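Local coordinates for Cro protein (Xylella fastidiosa, PDB 3BD1) that probably binds operator DNA through a helix-turn-helix as a Cro-type transcription factor encoded by a putative prophage element, at residues S29-R32 against R36-A39. Sequence-based numbering, arbitrary orientation.
Sequences SNWR and RVPA
Pro38 lies over one face of the Trp31 indole in a CH-pi contact: its CD stands 3.3 Å from the centroid of the five-membered ring and 15° off the ring normal, which places it over the five-membered ring, to one side of the indole as a whole. The closest approach is Pro38 CD to Trp31 CE2 at 3.2 Å, at the ring fusion, and Pro38 CG reaches 3.5 Å from Trp31 NE1. The indole is brought under the proline by its first torsion, which sets CG anti to the carbonyl carbon (chi1 -58°).

Apolar contact continues toward the six-membered ring, where Val37 CG1 comes obliquely to 3.9 Å from Trp31 CE3. Ile4 of helix 3-11 and Ile45 of helix 42-48 touch both Trp31 and Val37, so the pair takes part in the packing of three helices.

The protein is of the helix-turn-helix kind, and the contact joins helix 25-34 to the loop that leads into helix 42-48. Helices 14-21 and 25-34, linked by a short turn, are consistent with the two helices of that motif, the second being the probable recognition helix.

Backbone polar contacts tie the loop to the end of helix 25-34. Arg36 N donates to Trp31 O over 2.9 Å, with an angle of 155° at the hydrogen and the donor somewhat out of the carbonyl plane. A longer, more bent CA-H...O contact runs from Trp31 CA to Arg36 O at 3.5 Å. Side chains from outside the pair hold two loop carbonyls: Arg34 NE bonds to Arg36 O and Arg59 NH1 to Val37 O.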
loop_
_atom_site.group_PDB
_atom_site.type_symbol
_atom_site.label_atom_id
_atom_site.label_comp_id
_atom_site.label_asym_id
_atom_site.label_seq_id
_atom_site.Cartn_x
_atom_site.Cartn_y
_atom_site.Cartn_z
ATOM N N SER A 29 -7.602 -3.145 -6.304
ATOM C CA SER A 29 -7.915 -4.098 -5.243
ATOM C C SER A 29 -8.278 -5.455 -5.829
ATOM O O SER A 29 -7.854 -6.488 -5.311
ATOM C CB SER A 29 -9.054 -3.577 -4.375
ATOM O OG SER A 29 -8.579 -2.421 -3.714
ATOM N N ASN A 30 -9.058 -5.437 -6.910
ATOM C CA ASN A 30 -9.386 -6.668 -7.623
ATOM C C ASN A 30 -8.173 -7.389 -8.209
ATOM O O ASN A 30 -8.104 -8.620 -8.101
ATOM C CB ASN A 30 -10.407 -6.438 -8.735
ATOM C CG ASN A 30 -10.832 -7.732 -9.409
ATOM O OD1 ASN A 30 -10.952 -7.791 -10.634
ATOM N ND2 ASN A 30 -11.061 -8.775 -8.615
ATOM N N TRP A 31 -7.264 -6.619 -8.817
ATOM C CA TRP A 31 -6.068 -7.226 -9.407
ATOM C C TRP A 31 -5.275 -7.910 -8.300
ATOM O O TRP A 31 -4.760 -9.025 -8.435
ATOM C CB TRP A 31 -5.174 -6.189 -10.102
ATOM C CG TRP A 31 -5.842 -5.418 -11.185
ATOM C CD1 TRP A 31 -7.032 -5.679 -11.800
ATOM C CD2 TRP A 31 -5.351 -4.207 -11.758
ATOM N NE1 TRP A 31 -7.298 -4.707 -12.734
ATOM C CE2 TRP A 31 -6.277 -3.789 -12.731
ATOM C CE3 TRP A 31 -4.193 -3.456 -11.556
ATOM C CZ2 TRP A 31 -6.091 -2.642 -13.491
ATOM C CZ3 TRP A 31 -4.022 -2.314 -12.307
ATOM C CH2 TRP A 31 -4.954 -1.918 -13.266
ATOM N N ARG A 32 -5.189 -7.211 -7.176
ATOM C CA ARG A 32 -4.417 -7.736 -6.060
ATOM C C ARG A 32 -5.072 -9.004 -5.522
ATOM O O ARG A 32 -4.365 -9.985 -5.278
ATOM C CB ARG A 32 -4.230 -6.693 -4.959
ATOM C CG ARG A 32 -3.186 -7.167 -3.955
ATOM C CD ARG A 32 -3.152 -6.318 -2.716
ATOM N NE ARG A 32 -2.099 -6.812 -1.833
ATOM C CZ ARG A 32 -2.124 -7.889 -1.052
ATOM N NH1 ARG A 32 -3.170 -8.704 -0.969
ATOM N NH2 ARG A 32 -1.044 -8.141 -0.330
ATOM N N ARG A 36 -3.359 -10.841 -10.211
ATOM C CA ARG A 36 -3.100 -10.715 -11.641
ATOM C C ARG A 36 -3.565 -9.365 -12.168
ATOM O O ARG A 36 -4.762 -9.065 -12.147
ATOM C CB ARG A 36 -3.879 -11.792 -12.407
ATOM C CG ARG A 36 -3.647 -11.843 -13.914
ATOM C CD ARG A 36 -4.508 -12.889 -14.606
ATOM N NE ARG A 36 -5.885 -12.460 -14.855
ATOM C CZ ARG A 36 -6.969 -12.912 -14.223
ATOM N NH1 ARG A 36 -6.887 -13.836 -13.274
ATOM N NH2 ARG A 36 -8.165 -12.434 -14.545
ATOM N N VAL A 37 -2.610 -8.581 -12.657
ATOM C CA VAL A 37 -2.933 -7.349 -13.342
ATOM C C VAL A 37 -3.266 -7.707 -14.790
ATOM O O VAL A 37 -2.722 -8.658 -15.356
ATOM C CB VAL A 37 -1.824 -6.254 -13.259
ATOM C CG1 VAL A 37 -1.373 -6.082 -11.809
ATOM C CG2 VAL A 37 -0.614 -6.465 -14.134
ATOM N N PRO A 38 -4.154 -6.928 -15.409
ATOM C CA PRO A 38 -4.421 -7.128 -16.834
ATOM C C PRO A 38 -3.156 -6.976 -17.691
ATOM O O PRO A 38 -2.333 -6.097 -17.439
ATOM C CB PRO A 38 -5.399 -5.993 -17.155
ATOM C CG PRO A 38 -6.016 -5.615 -15.890
ATOM C CD PRO A 38 -4.949 -5.825 -14.848
ATOM N N ALA A 39 -3.007 -7.817 -18.714
ATOM C CA ALA A 39 -1.797 -7.838 -19.524
ATOM C C ALA A 39 -1.623 -6.450 -20.136
ATOM O O ALA A 39 -0.489 -5.972 -20.257
ATOM C CB ALA A 39 -1.876 -8.929 -20.633
#